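Local coordinates for flavoprotein (Thermotoga maritima, PDB 5V8S) that probably passes electrons from FMN to a di-iron centre that, as in other flavo-diiron proteins, reduces dioxygen or nitric oxide, at residues D180-E189 with R201-T212; Y217-A225 with H254-D262. The protein carries 1 engineered substitution. All coordinates share one frame; numbering follows the deposited sequence.

Interaction 1 (D180-E189 with R201-T212). With FEO (mu-oxo-diiron), chain C.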
ATOM      1  N   ASP A 180       9.630  22.776   9.709  1.00 18.61           N
ATOM      2  CA  ASP A 180       8.887  22.113   8.627  1.00 18.15           C
ATOM      3  C   ASP A 180       8.161  23.086   7.720  1.00 18.38           C
ATOM      4  O   ASP A 180       7.863  22.728   6.570  1.00 18.78           O
ATOM      5  CB  ASP A 180       7.822  21.153   9.157  1.00 17.66           C
ATOM      6  CG  ASP A 180       8.398  19.868   9.751  1.00 18.63           C
ATOM      7  OD1 ASP A 180       9.620  19.636   9.637  1.00 19.21           O
ATOM      8  OD2 ASP A 180       7.621  19.096  10.352  1.00 21.63           O
ATOM      9  N   VAL A 181       7.858  24.285   8.202  1.00 18.97           N
ATOM     10  CA  VAL A 181       7.130  25.272   7.417  1.00 20.30           C
ATOM     11  C   VAL A 181       8.085  25.806   6.354  1.00 21.64           C
ATOM     12  O   VAL A 181       9.073  26.473   6.664  1.00 23.51           O
ATOM     13  CB  VAL A 181       6.582  26.391   8.308  1.00 21.16           C
ATOM     14  CG1 VAL A 181       5.865  27.438   7.467  1.00 23.43           C
ATOM     15  CG2 VAL A 181       5.647  25.823   9.372  1.00 22.76           C
ATOM     16  N   GLY A 182       7.805  25.505   5.095  1.00 20.85           N
ATOM     17  CA  GLY A 182       8.684  25.891   4.012  1.00 19.77           C
ATOM     18  C   GLY A 182       9.657  24.818   3.584  1.00 19.56           C
ATOM     19  O   GLY A 182      10.490  25.070   2.699  1.00 22.10           O
ATOM     20  N   GLY A 183       9.548  23.614   4.144  1.00 19.58           N
ATOM     21  CA  GLY A 183      10.409  22.529   3.738  1.00 19.19           C
ATOM     22  C   GLY A 183       9.978  21.882   2.435  1.00 18.26           C
ATOM     23  O   GLY A 183       8.907  22.142   1.910  1.00 19.57           O
ATOM     24  N   GLY A 184      10.857  21.023   1.939  1.00 17.06           N
ATOM     25  CA  GLY A 184      10.563  20.188   0.791  1.00 17.05           C
ATOM     26  C   GLY A 184      11.453  18.963   0.819  1.00 17.67           C
ATOM     27  O   GLY A 184      12.467  18.927   1.520  1.00 19.50           O
ATOM     28  N   TYR A 185      11.061  17.949   0.035  1.00 17.38           N
ATOM     29  CA  TYR A 185      11.946  16.832  -0.247  1.00 17.72           C
ATOM     30  C   TYR A 185      12.971  17.260  -1.301  1.00 19.67           C
ATOM     31  O   TYR A 185      12.935  18.391  -1.796  1.00 19.75           O
ATOM     32  CB  TYR A 185      11.137  15.642  -0.775  1.00 17.12           C
ATOM     33  CG  TYR A 185      10.092  15.089   0.168  1.00 16.54           C
ATOM     34  CD1 TYR A 185      10.424  14.665   1.452  1.00 17.06           C
ATOM     35  CD2 TYR A 185       8.774  14.952  -0.240  1.00 16.61           C
ATOM     36  CE1 TYR A 185       9.455  14.103   2.304  1.00 17.15           C
ATOM     37  CE2 TYR A 185       7.810  14.403   0.586  1.00 16.67           C
ATOM     38  CZ  TYR A 185       8.147  13.983   1.869  1.00 17.57           C
ATOM     39  OH  TYR A 185       7.194  13.424   2.711  1.00 17.14           O
ATOM     40  N   LEU A 186      13.878  16.332  -1.652  1.00 20.32           N
ATOM     41  CA  LEU A 186      14.949  16.494  -2.647  1.00 20.86           C
ATOM     42  C   LEU A 186      16.252  16.928  -1.987  1.00 22.90           C
ATOM     43  O   LEU A 186      16.250  17.652  -0.983  1.00 23.70           O
ATOM     44  CB  LEU A 186      14.584  17.483  -3.783  1.00 22.09           C
ATOM     45  CG  LEU A 186      15.525  17.483  -5.010  1.00 23.13           C
ATOM     46  CD1 LEU A 186      15.410  16.235  -5.848  1.00 24.10           C
ATOM     47  CD2 LEU A 186      15.283  18.711  -5.892  1.00 24.24           C
ATOM     48  N   LEU A 187      17.376  16.518  -2.574  1.00 22.49           N
ATOM     49  CA  LEU A 187      18.693  16.935  -2.116  1.00 24.17           C
ATOM     50  C   LEU A 187      19.348  17.810  -3.172  1.00 27.89           C
ATOM     51  O   LEU A 187      20.213  17.335  -3.920  1.00 28.69           O
ATOM     52  CB  LEU A 187      19.548  15.700  -1.858  1.00 23.70           C
ATOM     53  CG  LEU A 187      18.952  14.711  -0.855  1.00 22.75           C
ATOM     54  CD1 LEU A 187      19.796  13.433  -0.808  1.00 23.15           C
ATOM     55  CD2 LEU A 187      18.803  15.362   0.521  1.00 23.04           C
ATOM     56  N   PRO A 188      18.974  19.087  -3.260  1.00 29.06           N
ATOM     57  CA  PRO A 188      19.459  19.920  -4.357  1.00 30.48           C
ATOM     58  C   PRO A 188      20.957  20.142  -4.262  1.00 31.42           C
ATOM     59  O   PRO A 188      21.562  20.108  -3.188  1.00 29.90           O
ATOM     60  CB  PRO A 188      18.690  21.235  -4.174  1.00 31.16           C
ATOM     61  CG  PRO A 188      17.596  20.936  -3.219  1.00 32.16           C
ATOM     62  CD  PRO A 188      18.078  19.835  -2.365  1.00 30.69           C
ATOM     63  N   GLU A 189      21.540  20.427  -5.417  1.00 32.68           N
ATOM     64  CA  GLU A 189      22.980  20.540  -5.563  1.00 37.10           C
ATOM     65  C   GLU A 189      23.535  21.862  -5.038  1.00 32.55           C
ATOM     66  O   GLU A 189      24.723  22.131  -5.237  1.00 32.50           O
ATOM     67  CB  GLU A 189      23.354  20.376  -7.045  1.00 45.64           C
ATOM     68  CG  GLU A 189      22.432  19.430  -7.846  1.00 53.53           C
ATOM     69  CD  GLU A 189      23.041  18.999  -9.185  1.00 60.13           C
ATOM     70  OE1 GLU A 189      22.309  18.969 -10.202  1.00 62.54           O
ATOM     71  OE2 GLU A 189      24.256  18.694  -9.221  1.00 62.01           O
ATOM     72  N   ARG A 201      13.030  22.855 -10.639  1.00 27.04           N
ATOM     73  CA  ARG A 201      13.017  21.422 -10.385  1.00 26.65           C
ATOM     74  C   ARG A 201      12.597  21.112  -8.956  1.00 24.43           C
ATOM     75  O   ARG A 201      12.068  20.037  -8.695  1.00 26.00           O
ATOM     76  CB  ARG A 201      14.416  20.891 -10.681  1.00 30.46           C
ATOM     77  CG  ARG A 201      14.736  19.528 -10.265  1.00 37.55           C
ATOM     78  CD  ARG A 201      16.188  19.183 -10.651  1.00 43.22           C
ATOM     79  NE  ARG A 201      16.809  20.163 -11.556  1.00 48.01           N
ATOM     80  CZ  ARG A 201      18.026  20.676 -11.390  1.00 51.20           C
ATOM     81  NH1 ARG A 201      18.795  20.300 -10.365  1.00 52.20           N
ATOM     82  NH2 ARG A 201      18.479  21.564 -12.264  1.00 51.96           N
ATOM     83  N   TYR A 202      12.872  22.023  -8.016  1.00 23.41           N
ATOM     84  CA  TYR A 202      12.639  21.778  -6.595  1.00 21.86           C
ATOM     85  C   TYR A 202      11.165  21.910  -6.215  1.00 22.44           C
ATOM     86  O   TYR A 202      10.673  21.148  -5.377  1.00 21.58           O
ATOM     87  CB  TYR A 202      13.505  22.750  -5.787  1.00 21.09           C
ATOM     88  CG  TYR A 202      13.309  22.700  -4.286  1.00 20.82           C
ATOM     89  CD1 TYR A 202      13.531  21.533  -3.565  1.00 20.97           C
ATOM     90  CD2 TYR A 202      12.947  23.844  -3.570  1.00 20.78           C
ATOM     91  CE1 TYR A 202      13.375  21.492  -2.202  1.00 20.98           C
ATOM     92  CE2 TYR A 202      12.789  23.809  -2.183  1.00 20.61           C
ATOM     93  CZ  TYR A 202      12.997  22.618  -1.512  1.00 19.81           C
ATOM     94  OH  TYR A 202      12.858  22.581  -0.140  1.00 19.97           O
ATOM     95  N   LEU A 203      10.444  22.864  -6.790  1.00 21.79           N
ATOM     96  CA  LEU A 203       9.109  23.166  -6.276  1.00 21.03           C
ATOM     97  C   LEU A 203       8.149  21.977  -6.314  1.00 21.26           C
ATOM     98  O   LEU A 203       7.360  21.825  -5.363  1.00 22.20           O
ATOM     99  CB  LEU A 203       8.544  24.425  -6.947  1.00 23.36           C
ATOM    100  CG  LEU A 203       9.166  25.725  -6.406  1.00 24.25           C
ATOM    101  CD1 LEU A 203       8.783  26.888  -7.297  1.00 25.75           C
ATOM    102  CD2 LEU A 203       8.723  25.987  -4.991  1.00 24.98           C
ATOM    103  N   PRO A 204       8.142  21.120  -7.330  1.00 22.33           N
ATOM    104  CA  PRO A 204       7.259  19.945  -7.261  1.00 20.73           C
ATOM    105  C   PRO A 204       7.563  19.046  -6.075  1.00 19.79           C
ATOM    106  O   PRO A 204       6.650  18.413  -5.531  1.00 20.80           O
ATOM    107  CB  PRO A 204       7.492  19.244  -8.604  1.00 21.44           C
ATOM    108  CG  PRO A 204       7.968  20.343  -9.513  1.00 23.51           C
ATOM    109  CD  PRO A 204       8.781  21.260  -8.651  1.00 22.50           C
ATOM    110  N   HIS A 205       8.826  18.981  -5.645  1.00 19.65           N
ATOM    111  CA  HIS A 205       9.160  18.232  -4.439  1.00 18.79           C
ATOM    112  C   HIS A 205       8.716  18.953  -3.169  1.00 18.95           C
ATOM    113  O   HIS A 205       8.514  18.295  -2.138  1.00 18.60           O
ATOM    114  CB  HIS A 205      10.650  17.913  -4.401  1.00 19.37           C
ATOM    115  CG  HIS A 205      11.108  17.081  -5.560  1.00 21.45           C
ATOM    116  ND1 HIS A 205      11.043  15.704  -5.557  1.00 23.01           N
ATOM    117  CD2 HIS A 205      11.608  17.435  -6.769  1.00 23.79           C
ATOM    118  CE1 HIS A 205      11.481  15.247  -6.721  1.00 24.61           C
ATOM    119  NE2 HIS A 205      11.829  16.278  -7.473  1.00 24.91           N
ATOM    120  N   VAL A 206       8.566  20.281  -3.224  1.00 18.19           N
ATOM    121  CA  VAL A 206       7.922  21.008  -2.135  1.00 17.81           C
ATOM    122  C   VAL A 206       6.447  20.648  -2.077  1.00 18.41           C
ATOM    123  O   VAL A 206       5.910  20.360  -1.007  1.00 18.56           O
ATOM    124  CB  VAL A 206       8.127  22.525  -2.305  1.00 18.61           C
ATOM    125  CG1 VAL A 206       7.340  23.290  -1.240  1.00 18.64           C
ATOM    126  CG2 VAL A 206       9.600  22.847  -2.233  1.00 19.84           C
ATOM    127  N   THR A 207       5.778  20.607  -3.233  1.00 18.90           N
ATOM    128  CA  THR A 207       4.372  20.223  -3.238  1.00 17.92           C
ATOM    129  C   THR A 207       4.193  18.830  -2.650  1.00 17.34           C
ATOM    130  O   THR A 207       3.276  18.594  -1.854  1.00 17.60           O
ATOM    131  CB  THR A 207       3.831  20.255  -4.662  1.00 19.35           C
ATOM    132  OG1 THR A 207       3.979  21.588  -5.159  1.00 21.14           O
ATOM    133  CG2 THR A 207       2.356  19.874  -4.671  1.00 19.95           C
ATOM    134  N   LYS A 208       5.057  17.894  -3.043  1.00 17.47           N
ATOM    135  CA  LYS A 208       4.979  16.533  -2.518  1.00 17.72           C
ATOM    136  C   LYS A 208       5.107  16.515  -0.998  1.00 17.76           C
ATOM    137  O   LYS A 208       4.369  15.795  -0.316  1.00 18.05           O
ATOM    138  CB  LYS A 208       6.083  15.700  -3.164  1.00 18.71           C
ATOM    139  CG  LYS A 208       6.023  14.210  -2.890  1.00 19.00           C
ATOM    140  CD  LYS A 208       7.200  13.546  -3.617  1.00 21.87           C
ATOM    141  CE  LYS A 208       7.349  12.079  -3.351  1.00 23.19           C
ATOM    142  NZ  LYS A 208       8.510  11.523  -4.120  1.00 23.42           N
ATOM    143  N   TYR A 209       6.050  17.295  -0.456  1.00 17.34           N
ATOM    144  CA  TYR A 209       6.228  17.431   0.989  1.00 17.65           C
ATOM    145  C   TYR A 209       4.989  18.034   1.646  1.00 17.38           C
ATOM    146  O   TYR A 209       4.497  17.528   2.662  1.00 17.14           O
ATOM    147  CB  TYR A 209       7.467  18.301   1.258  1.00 18.45           C
ATOM    148  CG  TYR A 209       7.701  18.547   2.721  1.00 18.91           C
ATOM    149  CD1 TYR A 209       8.405  17.630   3.483  1.00 19.46           C
ATOM    150  CD2 TYR A 209       7.216  19.700   3.352  1.00 19.28           C
ATOM    151  CE1 TYR A 209       8.621  17.843   4.836  1.00 22.20           C
ATOM    152  CE2 TYR A 209       7.421  19.905   4.689  1.00 21.42           C
ATOM    153  CZ  TYR A 209       8.119  18.966   5.425  1.00 23.20           C
ATOM    154  OH  TYR A 209       8.316  19.176   6.771  1.00 26.79           O
ATOM    155  N   ILE A 210       4.470  19.128   1.091  1.00 17.05           N
ATOM    156  CA  ILE A 210       3.289  19.761   1.668  1.00 16.40           C
ATOM    157  C   ILE A 210       2.157  18.764   1.803  1.00 16.68           C
ATOM    158  O   ILE A 210       1.541  18.632   2.865  1.00 18.52           O
ATOM    159  CB  ILE A 210       2.843  20.974   0.831  1.00 17.16           C
ATOM    160  CG1 ILE A 210       3.865  22.093   0.901  1.00 18.24           C
ATOM    161  CG2 ILE A 210       1.499  21.470   1.325  1.00 19.69           C
ATOM    162  CD1 ILE A 210       3.634  23.176  -0.155  1.00 19.68           C
ATOM    163  N   VAL A 211       1.823  18.088   0.710  1.00 16.55           N
ATOM    164  CA  VAL A 211       0.640  17.233   0.727  1.00 16.23           C
ATOM    165  C   VAL A 211       0.840  16.062   1.684  1.00 15.87           C
ATOM    166  O   VAL A 211      -0.023  15.767   2.525  1.00 16.85           O
ATOM    167  CB  VAL A 211       0.257  16.762  -0.688  1.00 17.11           C
ATOM    168  CG1 VAL A 211      -0.990  15.863  -0.621  1.00 18.63           C
ATOM    169  CG2 VAL A 211      -0.017  17.948  -1.626  1.00 17.93           C
ATOM    170  N   THR A 212       1.985  15.380   1.579  1.00 16.09           N
ATOM    171  CA  THR A 212       2.209  14.185   2.386  1.00 16.60           C
ATOM    172  C   THR A 212       2.346  14.492   3.870  1.00 16.86           C
ATOM    173  O   THR A 212       1.824  13.738   4.694  1.00 18.71           O
ATOM    174  CB  THR A 212       3.409  13.362   1.903  1.00 16.40           C
ATOM    175  OG1 THR A 212       4.614  14.136   1.927  1.00 16.69           O
ATOM    176  CG2 THR A 212       3.148  12.779   0.508  1.00 16.95           C
TER
HETATM  177 FE1  FEO C 401       7.562  17.272  11.344  1.00 19.83          FE
HETATM  178 FE2  FEO C 401      10.588  17.727   9.842  1.00 21.34          FE
HETATM  179  O   FEO C 401       9.428  17.113  11.187  1.00 21.81           O
HETATM  180  O   HOH W   1      12.578  24.988   1.017  1.00 19.77           O
HETATM  181  O   HOH W   2       9.132  16.853   8.329  1.00 26.54           O
HETATM  182  O   HOH W   3       7.673  16.155   9.443  1.00 54.25           O

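Interaction 2 (Y217-A225 with H254-D262)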
ATOM      1  N   TYR A 217      -3.778  19.291   7.297  1.00 18.91           N
ATOM      2  CA  TYR A 217      -3.943  20.565   7.993  1.00 19.87           C
ATOM      3  C   TYR A 217      -3.744  21.746   7.048  1.00 20.52           C
ATOM      4  O   TYR A 217      -3.303  22.818   7.464  1.00 20.98           O
ATOM      5  CB  TYR A 217      -2.963  20.651   9.162  1.00 20.28           C
ATOM      6  CG  TYR A 217      -3.019  19.441  10.079  1.00 20.38           C
ATOM      7  CD1 TYR A 217      -4.067  19.275  10.962  1.00 21.35           C
ATOM      8  CD2 TYR A 217      -2.028  18.466  10.043  1.00 21.06           C
ATOM      9  CE1 TYR A 217      -4.137  18.160  11.797  1.00 22.18           C
ATOM     10  CE2 TYR A 217      -2.088  17.351  10.864  1.00 22.46           C
ATOM     11  CZ  TYR A 217      -3.141  17.205  11.746  1.00 22.95           C
ATOM     12  OH  TYR A 217      -3.184  16.092  12.561  1.00 24.95           O
ATOM     13  N   LYS A 218      -4.061  21.565   5.765  1.00 21.61           N
ATOM     14  CA  LYS A 218      -3.761  22.614   4.795  1.00 22.43           C
ATOM     15  C   LYS A 218      -4.468  23.928   5.132  1.00 24.48           C
ATOM     16  O   LYS A 218      -3.956  25.004   4.804  1.00 24.56           O
ATOM     17  CB  LYS A 218      -4.049  22.132   3.368  1.00 22.32           C
ATOM     18  CG  LYS A 218      -5.482  21.788   3.077  1.00 21.64           C
ATOM     19  CD  LYS A 218      -5.589  21.148   1.697  1.00 21.66           C
ATOM     20  CE  LYS A 218      -7.031  20.965   1.239  1.00 24.19           C
ATOM     21  NZ  LYS A 218      -7.899  20.386   2.285  1.00 26.81           N
ATOM     22  N   ASN A 219      -5.624  23.878   5.799  1.00 26.65           N
ATOM     23  CA  ASN A 219      -6.280  25.123   6.193  1.00 29.61           C
ATOM     24  C   ASN A 219      -5.407  25.925   7.154  1.00 28.21           C
ATOM     25  O   ASN A 219      -5.456  27.166   7.161  1.00 28.89           O
ATOM     26  CB  ASN A 219      -7.655  24.838   6.804  1.00 34.21           C
ATOM     27  CG  ASN A 219      -7.570  24.283   8.221  1.00 40.11           C
ATOM     28  OD1 ASN A 219      -7.402  23.069   8.426  1.00 42.32           O
ATOM     29  ND2 ASN A 219      -7.686  25.173   9.211  1.00 42.89           N
ATOM     30  N   TYR A 220      -4.569  25.244   7.940  1.00 26.63           N
ATOM     31  CA  TYR A 220      -3.679  25.936   8.867  1.00 25.56           C
ATOM     32  C   TYR A 220      -2.482  26.562   8.161  1.00 23.24           C
ATOM     33  O   TYR A 220      -1.834  27.453   8.731  1.00 23.79           O
ATOM     34  CB  TYR A 220      -3.199  24.968   9.952  1.00 25.56           C
ATOM     35  CG  TYR A 220      -4.250  24.631  10.983  1.00 26.63           C
ATOM     36  CD1 TYR A 220      -4.463  25.457  12.083  1.00 28.93           C
ATOM     37  CD2 TYR A 220      -5.010  23.477  10.878  1.00 27.45           C
ATOM     38  CE1 TYR A 220      -5.428  25.151  13.022  1.00 30.94           C
ATOM     39  CE2 TYR A 220      -5.966  23.166  11.808  1.00 29.16           C
ATOM     40  CZ  TYR A 220      -6.173  24.001  12.879  1.00 31.36           C
ATOM     41  OH  TYR A 220      -7.127  23.665  13.810  1.00 34.00           O
ATOM     42  N   ILE A 221      -2.176  26.133   6.935  1.00 23.60           N
ATOM     43  CA  ILE A 221      -1.187  26.838   6.128  1.00 23.34           C
ATOM     44  C   ILE A 221      -1.688  28.234   5.826  1.00 24.67           C
ATOM     45  O   ILE A 221      -0.949  29.216   5.939  1.00 26.44           O
ATOM     46  CB  ILE A 221      -0.904  26.060   4.822  1.00 22.90           C
ATOM     47  CG1 ILE A 221      -0.145  24.775   5.123  1.00 23.24           C
ATOM     48  CG2 ILE A 221      -0.123  26.925   3.805  1.00 24.40           C
ATOM     49  CD1 ILE A 221      -0.022  23.871   3.900  1.00 23.99           C
ATOM     50  N   LEU A 222      -2.959  28.341   5.451  1.00 25.83           N
ATOM     51  CA  LEU A 222      -3.527  29.643   5.139  1.00 26.97           C
ATOM     52  C   LEU A 222      -3.552  30.536   6.371  1.00 28.48           C
ATOM     53  O   LEU A 222      -3.207  31.723   6.292  1.00 29.37           O
ATOM     54  CB  LEU A 222      -4.927  29.449   4.563  1.00 26.88           C
ATOM     55  CG  LEU A 222      -4.952  28.563   3.318  1.00 28.73           C
ATOM     56  CD1 LEU A 222      -6.378  28.409   2.833  1.00 30.45           C
ATOM     57  CD2 LEU A 222      -4.063  29.148   2.229  1.00 28.81           C
ATOM     58  N   GLU A 223      -3.944  29.984   7.520  1.00 30.04           N
ATOM     59  CA  GLU A 223      -3.915  30.759   8.762  1.00 31.27           C
ATOM     60  C   GLU A 223      -2.498  31.183   9.118  1.00 29.27           C
ATOM     61  O   GLU A 223      -2.276  32.320   9.551  1.00 30.39           O
ATOM     62  CB  GLU A 223      -4.500  29.935   9.909  1.00 36.83           C
ATOM     63  CG  GLU A 223      -5.995  29.769   9.877  1.00 43.73           C
ATOM     64  CD  GLU A 223      -6.543  29.243  11.197  1.00 50.27           C
ATOM     65  OE1 GLU A 223      -5.831  29.332  12.225  1.00 52.33           O
ATOM     66  OE2 GLU A 223      -7.690  28.750  11.204  1.00 52.70           O
ATOM     67  N   GLY A 224      -1.534  30.269   8.985  1.00 29.07           N
ATOM     68  CA  GLY A 224      -0.157  30.601   9.306  1.00 28.44           C
ATOM     69  C   GLY A 224       0.411  31.665   8.390  1.00 28.88           C
ATOM     70  O   GLY A 224       1.098  32.585   8.843  1.00 29.88           O
ATOM     71  N   ALA A 225       0.141  31.555   7.087  1.00 29.62           N
ATOM     72  CA  ALA A 225       0.607  32.574   6.152  1.00 31.42           C
ATOM     73  C   ALA A 225       0.025  33.939   6.489  1.00 33.24           C
ATOM     74  O   ALA A 225       0.716  34.955   6.384  1.00 33.76           O
ATOM     75  CB  ALA A 225       0.238  32.170   4.728  1.00 31.78           C
ATOM     76  N   HIS A 254       3.865  29.722  -3.025  1.00 22.65           N
ATOM     77  CA  HIS A 254       3.687  28.333  -3.435  1.00 21.58           C
ATOM     78  C   HIS A 254       2.953  27.537  -2.361  1.00 21.69           C
ATOM     79  O   HIS A 254       2.028  26.780  -2.670  1.00 21.45           O
ATOM     80  CB  HIS A 254       5.039  27.692  -3.754  1.00 21.88           C
ATOM     81  CG  HIS A 254       4.933  26.312  -4.316  1.00 21.74           C
ATOM     82  ND1 HIS A 254       4.592  26.079  -5.628  1.00 22.90           N
ATOM     83  CD2 HIS A 254       5.101  25.096  -3.745  1.00 21.50           C
ATOM     84  CE1 HIS A 254       4.559  24.774  -5.845  1.00 23.12           C
ATOM     85  NE2 HIS A 254       4.874  24.157  -4.724  1.00 22.17           N
ATOM     86  N   TYR A 255       3.341  27.714  -1.091  1.00 20.94           N
ATOM     87  CA  TYR A 255       2.640  27.027  -0.002  1.00 20.74           C
ATOM     88  C   TYR A 255       1.156  27.380  -0.021  1.00 20.92           C
ATOM     89  O   TYR A 255       0.297  26.511   0.103  1.00 20.95           O
ATOM     90  CB  TYR A 255       3.271  27.392   1.357  1.00 20.75           C
ATOM     91  CG  TYR A 255       4.208  26.338   1.872  1.00 20.50           C
ATOM     92  CD1 TYR A 255       5.421  26.086   1.234  1.00 20.73           C
ATOM     93  CD2 TYR A 255       3.861  25.555   2.961  1.00 20.53           C
ATOM     94  CE1 TYR A 255       6.266  25.085   1.670  1.00 20.08           C
ATOM     95  CE2 TYR A 255       4.694  24.552   3.403  1.00 20.96           C
ATOM     96  CZ  TYR A 255       5.889  24.312   2.762  1.00 20.14           C
ATOM     97  OH  TYR A 255       6.687  23.287   3.228  1.00 19.72           O
ATOM     98  N   VAL A 256       0.839  28.658  -0.220  1.00 22.01           N
ATOM     99  CA  VAL A 256      -0.557  29.089  -0.230  1.00 22.35           C
ATOM    100  C   VAL A 256      -1.288  28.531  -1.446  1.00 22.11           C
ATOM    101  O   VAL A 256      -2.439  28.080  -1.341  1.00 22.24           O
ATOM    102  CB  VAL A 256      -0.629  30.628  -0.155  1.00 23.52           C
ATOM    103  CG1 VAL A 256      -2.041  31.114  -0.435  1.00 25.01           C
ATOM    104  CG2 VAL A 256      -0.190  31.092   1.204  1.00 23.92           C
ATOM    105  N   SER A 257      -0.641  28.546  -2.613  1.00 22.26           N
ATOM    106  CA  SER A 257      -1.265  28.009  -3.820  1.00 22.28           C
ATOM    107  C   SER A 257      -1.591  26.525  -3.676  1.00 22.27           C
ATOM    108  O   SER A 257      -2.666  26.069  -4.088  1.00 22.37           O
ATOM    109  CB  SER A 257      -0.326  28.222  -5.006  1.00 24.37           C
ATOM    110  OG  SER A 257      -0.907  27.710  -6.177  1.00 29.69           O
ATOM    111  N   VAL A 258      -0.671  25.755  -3.101  1.00 20.48           N
ATOM    112  CA  VAL A 258      -0.931  24.340  -2.867  1.00 19.89           C
ATOM    113  C   VAL A 258      -2.065  24.171  -1.868  1.00 20.13           C
ATOM    114  O   VAL A 258      -2.967  23.350  -2.066  1.00 20.20           O
ATOM    115  CB  VAL A 258       0.358  23.629  -2.419  1.00 20.14           C
ATOM    116  CG1 VAL A 258       0.073  22.196  -1.930  1.00 20.58           C
ATOM    117  CG2 VAL A 258       1.365  23.619  -3.544  1.00 21.43           C
ATOM    118  N   ALA A 259      -2.039  24.931  -0.773  1.00 21.18           N
ATOM    119  CA  ALA A 259      -3.090  24.811   0.233  1.00 22.00           C
ATOM    120  C   ALA A 259      -4.470  25.123  -0.343  1.00 22.44           C
ATOM    121  O   ALA A 259      -5.461  24.476   0.025  1.00 23.58           O
ATOM    122  CB  ALA A 259      -2.781  25.712   1.427  1.00 21.79           C
ATOM    123  N   LYS A 260      -4.558  26.115  -1.241  1.00 22.82           N
ATOM    124  CA  LYS A 260      -5.834  26.472  -1.844  1.00 23.77           C
ATOM    125  C   LYS A 260      -6.200  25.554  -2.998  1.00 23.57           C
ATOM    126  O   LYS A 260      -7.355  25.570  -3.426  1.00 25.69           O
ATOM    127  CB  LYS A 260      -5.831  27.919  -2.352  1.00 26.17           C
ATOM    128  CG  LYS A 260      -5.746  28.939  -1.229  1.00 29.10           C
ATOM    129  CD  LYS A 260      -6.282  30.308  -1.619  1.00 35.33           C
ATOM    130  CE  LYS A 260      -5.617  30.832  -2.846  1.00 38.25           C
ATOM    131  NZ  LYS A 260      -5.624  32.349  -2.898  1.00 39.58           N
ATOM    132  N   GLY A 261      -5.247  24.787  -3.518  1.00 21.82           N
ATOM    133  CA  GLY A 261      -5.492  23.932  -4.677  1.00 22.13           C
ATOM    134  C   GLY A 261      -5.654  24.708  -5.972  1.00 23.32           C
ATOM    135  O   GLY A 261      -6.481  24.332  -6.808  1.00 23.81           O
ATOM    136  N   ASP A 262      -4.882  25.777  -6.170  1.00 23.88           N
ATOM    137  CA  ASP A 262      -4.956  26.538  -7.416  1.00 24.78           C
ATOM    138  C   ASP A 262      -4.613  25.631  -8.598  1.00 24.31           C
ATOM    139  O   ASP A 262      -3.521  25.036  -8.617  1.00 24.71           O
ATOM    140  CB  ASP A 262      -3.981  27.715  -7.406  1.00 27.19           C
ATOM    141  CG  ASP A 262      -4.396  28.836  -6.459  1.00 31.58           C
ATOM    142  OD1 ASP A 262      -5.542  28.859  -5.940  1.00 33.27           O
ATOM    143  OD2 ASP A 262      -3.536  29.695  -6.230  1.00 33.89           O
TER

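Interaction 1 (D180-E189 with R201-T212)
Tyr209, its CG opposite the backbone N (chi1 178°), reaches out from helix 196-214, while Tyr185, its CG trans to the carbonyl carbon (chi1 -61°), lays its ring back against that helix. The two rings meet edge-to-face, planes 79° apart, and Tyr209 CD1 comes within 3.9 Å of Tyr185 CE1. The Tyr185 phenol donates to Thr212 OG1 at 2.8 Å; that hydroxyl donates to Lys208 O, so a short relay holds the ring's far end. Gly184 suits its place because the backbone presses on the helix, its CA 3.7 Å from Tyr209 CB, where a beta carbon would run into Val206. Tyr185 N makes a weak bond to His205 O, and Leu186 CD1 sits over the His205 ring, 4.0 Å from its centroid. Water 1 joins Gly182 O to Tyr202 OH. Asp180 spreads its carboxylate across both irons, OD2 on FE1 and OD1 on FE2, each at 2.1 Å, and Tyr209 OH lies 2.9 Å from water 2, a ligand of FE2. His97, Glu99 and His163 complete FE1; Asp101, His240 and the engineered Asp102 complete FE2. An aspartate bridging two metals is characteristic of dinuclear metallo-beta-lactamase-fold sites, here a di-iron centre.

Interaction 2 (Y217-A225 with H254-D262)
Lys218 and Ala259 lie closest along the backbone, their CA atoms 5.1 Å apart, in an inclined, broadly antiparallel helix pair: the axes of helices 218-225 and 254-260 pass 8.7 Å from each other at 143°. The pair joins a helix of the metallo-beta-lactamase-like domain to the one that precedes strand 267-273 of the flavodoxin-like sheet. No hydrogen bond crosses between the segments, so the fit rests on apolar contact. At the start, Lys218 O sits 3.6 Å from Ala259 CB, an approach that the small alanine permits. The lysine's CG lies between its backbone N and carbonyl carbon (chi1 63°), and its methylene chain runs past Ala259 O, 3.7 Å from CD, before NZ bonds to Asn350 O and the charge meets the Tyr351 ring. One turn on, Ile221 points toward the partner helix. The branch at its CB sets CG2 against Tyr255 O at 3.7 Å, against Ala259 CB and at the edge of the Tyr255 ring, which is why isoleucine suits this buried place. Tyr255 OH hydrogen-bonds to Gly183 O. Leu222 comes next and brings its CD2 methyl to the partner helix: it meets Ala259 CB at 3.8 Å, Val256 CG1, and the CG of Lys260, whose aliphatic chain crosses the leucine at about a right angle at the exposed margin of the pair. One turn after Ile221, Ala225 is small enough for close packing, its CB resting 3.7 Å from Val256 CG2.

How the interactions relate
From the N terminus, strand 175-179 leads into the loop 180-189, which folds back on helix 196-214; interaction 1 thus closes a short local loop. The chain then passes directly into helix 218-228, runs out through strand 235-238 and returns as helix 248-260, where interaction 2 closes a second, wider loop. The two lie in series, neither nested nor crossed, with centres about 14 Å apart. Helix 248-260 nevertheless ties them together, through Tyr255 at the iron-binding loop and through His254 NE2, which probably bonds to Thr207 OG1 at 2.8 Å. That loop and three helices are thereby joined, the last of them leading on to strand 267-273 of the flavodoxin-like sheet.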